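Local atomic coordinates of LipS lipolytic enzyme (PDB entry 4FBL), a protein that is a thermostable lipolytic enzyme of the alpha/beta-hydrolase fold, which probably hydrolyses ester bonds of lipid substrates with a serine nucleophile. Residues T91-M96 with Y192-V197. Numbering follows the deposited sequence.
Sequences TTPAEM and YPVTPV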
ATOM      1  N   THR C  91       5.471 -22.599   8.354  1.00 24.41           N
ATOM      2  CA  THR C  91       6.791 -23.293   8.053  1.00 24.67           C
ATOM      3  C   THR C  91       7.872 -22.584   8.917  1.00 25.18           C
ATOM      4  O   THR C  91       8.007 -22.890  10.103  1.00 24.09           O
ATOM      5  CB  THR C  91       7.113 -23.276   6.597  1.00 24.55           C
ATOM      6  OG1 THR C  91       7.190 -21.914   6.097  1.00 25.42           O
ATOM      7  CG2 THR C  91       6.023 -24.007   5.829  1.00 27.33           C
ATOM      8  N   THR C  92       8.533 -21.546   8.397  1.00 25.78           N
ATOM      9  CA  THR C  92       9.486 -20.825   9.220  1.00 26.59           C
ATOM     10  C   THR C  92       9.396 -19.337   8.916  1.00 27.82           C
ATOM     11  O   THR C  92       8.991 -18.988   7.787  1.00 27.03           O
ATOM     12  CB  THR C  92      10.930 -21.283   8.917  1.00 26.04           C
ATOM     13  OG1 THR C  92      11.330 -20.918   7.574  1.00 24.60           O
ATOM     14  CG2 THR C  92      11.070 -22.789   9.103  1.00 28.37           C
ATOM     15  N   PRO C  93       9.769 -18.474   9.911  1.00 27.70           N
ATOM     16  CA  PRO C  93       9.761 -17.050   9.655  1.00 27.98           C
ATOM     17  C   PRO C  93      10.678 -16.678   8.491  1.00 27.33           C
ATOM     18  O   PRO C  93      10.323 -15.733   7.724  1.00 26.34           O
ATOM     19  CB  PRO C  93      10.209 -16.413  10.999  1.00 28.19           C
ATOM     20  CG  PRO C  93       9.788 -17.503  12.053  1.00 28.29           C
ATOM     21  CD  PRO C  93      10.082 -18.773  11.335  1.00 27.20           C
ATOM     22  N   ALA C  94      11.779 -17.403   8.307  1.00 26.53           N
ATOM     23  CA  ALA C  94      12.644 -17.203   7.095  1.00 27.50           C
ATOM     24  C   ALA C  94      11.942 -17.418   5.751  1.00 26.90           C
ATOM     25  O   ALA C  94      12.181 -16.699   4.756  1.00 25.29           O
ATOM     26  CB  ALA C  94      13.927 -18.109   7.130  1.00 27.66           C
ATOM     27  N   GLU C  95      11.123 -18.454   5.654  1.00 27.85           N
ATOM     28  CA  GLU C  95      10.350 -18.605   4.422  1.00 26.52           C
ATOM     29  C   GLU C  95       9.284 -17.453   4.212  1.00 25.06           C
ATOM     30  O   GLU C  95       9.088 -16.922   3.080  1.00 23.63           O
ATOM     31  CB  GLU C  95       9.753 -20.000   4.350  1.00 28.33           C
ATOM     32  CG  GLU C  95       9.030 -20.139   3.013  1.00 37.96           C
ATOM     33  CD  GLU C  95       8.265 -21.455   2.779  1.00 44.08           C
ATOM     34  OE1 GLU C  95       8.741 -22.156   1.836  1.00 49.42           O
ATOM     35  OE2 GLU C  95       7.202 -21.745   3.453  1.00 39.10           O
ATOM     36  N   MET C  96       8.639 -17.038   5.283  1.00 22.45           N
ATOM     37  CA  MET C  96       7.756 -15.873   5.218  1.00 22.22           C
ATOM     38  C   MET C  96       8.466 -14.513   4.757  1.00 24.89           C
ATOM     39  O   MET C  96       7.873 -13.661   4.040  1.00 21.64           O
ATOM     40  CB  MET C  96       7.053 -15.686   6.564  1.00 21.40           C
ATOM     41  CG  MET C  96       5.947 -14.600   6.486  1.00 17.23           C
ATOM     42  SD  MET C  96       5.160 -14.185   8.022  1.00 22.28           S
ATOM     43  CE  MET C  96       4.266 -12.749   7.481  1.00 14.45           C
ATOM     44  N   TYR C 192       3.627 -17.279  14.193  1.00 27.51           N
ATOM     45  CA  TYR C 192       5.089 -17.192  14.446  1.00 25.30           C
ATOM     46  C   TYR C 192       5.301 -16.297  15.677  1.00 24.58           C
ATOM     47  O   TYR C 192       4.528 -15.375  15.929  1.00 25.02           O
ATOM     48  CB  TYR C 192       5.843 -16.618  13.228  1.00 23.11           C
ATOM     49  CG  TYR C 192       5.872 -17.478  11.998  1.00 24.85           C
ATOM     50  CD1 TYR C 192       6.235 -18.827  12.055  1.00 22.88           C
ATOM     51  CD2 TYR C 192       5.587 -16.913  10.710  1.00 24.13           C
ATOM     52  CE1 TYR C 192       6.353 -19.604  10.893  1.00 22.90           C
ATOM     53  CE2 TYR C 192       5.638 -17.698   9.557  1.00 22.93           C
ATOM     54  CZ  TYR C 192       6.023 -19.033   9.620  1.00 24.23           C
ATOM     55  OH  TYR C 192       6.082 -19.799   8.432  1.00 20.61           O
ATOM     56  N   PRO C 193       6.344 -16.608  16.478  1.00 25.83           N
ATOM     57  CA  PRO C 193       6.701 -15.928  17.684  1.00 26.46           C
ATOM     58  C   PRO C 193       7.423 -14.553  17.409  1.00 28.15           C
ATOM     59  O   PRO C 193       7.596 -13.722  18.351  1.00 26.66           O
ATOM     60  CB  PRO C 193       7.645 -16.940  18.376  1.00 27.75           C
ATOM     61  CG  PRO C 193       8.364 -17.604  17.241  1.00 25.88           C
ATOM     62  CD  PRO C 193       7.190 -17.798  16.241  1.00 24.09           C
ATOM     63  N   VAL C 194       7.772 -14.341  16.129  1.00 27.77           N
ATOM     64  CA  VAL C 194       8.460 -13.124  15.649  1.00 28.46           C
ATOM     65  C   VAL C 194       7.736 -12.624  14.346  1.00 29.67           C
ATOM     66  O   VAL C 194       7.086 -13.434  13.593  1.00 28.13           O
ATOM     67  CB  VAL C 194       9.983 -13.390  15.355  1.00 27.16           C
ATOM     68  CG1 VAL C 194      10.711 -13.890  16.630  1.00 28.12           C
ATOM     69  CG2 VAL C 194      10.226 -14.433  14.209  1.00 26.94           C
ATOM     70  N   THR C 195       7.818 -11.311  14.110  1.00 29.13           N
ATOM     71  CA  THR C 195       7.469 -10.720  12.788  1.00 28.48           C
ATOM     72  C   THR C 195       8.693 -10.540  11.866  1.00 27.14           C
ATOM     73  O   THR C 195       9.648  -9.823  12.236  1.00 27.80           O
ATOM     74  CB  THR C 195       6.896  -9.390  13.051  1.00 28.91           C
ATOM     75  OG1 THR C 195       5.768  -9.567  13.919  1.00 32.21           O
ATOM     76  CG2 THR C 195       6.492  -8.705  11.714  1.00 31.39           C
ATOM     77  N   PRO C 196       8.737 -11.254  10.723  1.00 25.91           N
ATOM     78  CA  PRO C 196       9.835 -11.083   9.770  1.00 25.71           C
ATOM     79  C   PRO C 196       9.652  -9.729   9.012  1.00 25.85           C
ATOM     80  O   PRO C 196       8.684  -9.506   8.247  1.00 24.52           O
ATOM     81  CB  PRO C 196       9.642 -12.213   8.752  1.00 24.05           C
ATOM     82  CG  PRO C 196       8.480 -12.960   9.219  1.00 27.43           C
ATOM     83  CD  PRO C 196       7.717 -12.190  10.207  1.00 24.87           C
ATOM     84  N   VAL C 197      10.563  -8.819   9.309  1.00 25.08           N
ATOM     85  CA  VAL C 197      10.536  -7.430   8.775  1.00 22.25           C
ATOM     86  C   VAL C 197      10.319  -7.280   7.262  1.00 19.52           C
ATOM     87  O   VAL C 197       9.450  -6.495   6.852  1.00 19.67           O
ATOM     88  CB  VAL C 197      11.766  -6.667   9.319  1.00 21.93           C
ATOM     89  CG1 VAL C 197      11.953  -5.278   8.594  1.00 18.53           C
ATOM     90  CG2 VAL C 197      11.526  -6.416  10.732  1.00 21.04           C
TER
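Tyr192 lies with one ring face against Pro93: Pro93 CG stands 4.1 Å from the Tyr192 ring centroid and 24° off its normal, which meets the geometry of a CH-pi contact. Met96 SD sits at the ring edge, 3.9 Å from Tyr192 CD2, and the line to it from the ring centroid runs 83° off the normal, an in-plane Met-aromatic contact. The same sulfur touches Pro196 CG at 3.7 Å, and Val194 CG2 closes on Pro93 CB at 3.8 Å. With Met96 CG anti to the backbone N (chi1 -171°), the extended chain beyond it carries SD to both partners. At the phenol end, Thr91 N donates to Tyr192 OH over 2.9 Å, and this oxygen also hydrogen-bonds Gly88 O. Behind this shell, Thr91 OG1 donates to Glu95 OE2 (2.6 Å), while Thr92 N-caps helix 93-97, its OG1 accepting from Glu95 N (3.1 Å). Strand 194-196 pairs with strand 174-176, and the Tyr192 side chain lies about 8 Å from bound spermidine. A phenylalanine in place of Tyr192 lacks the hydroxyl and would probably leave Thr91 N and Gly88 O without their shared partner. A phenol gripped by backbone N-H and carbonyl, its ring packed by Pro93 and Met96, thus ties the start of helix 93-97 to the two-stranded sheet.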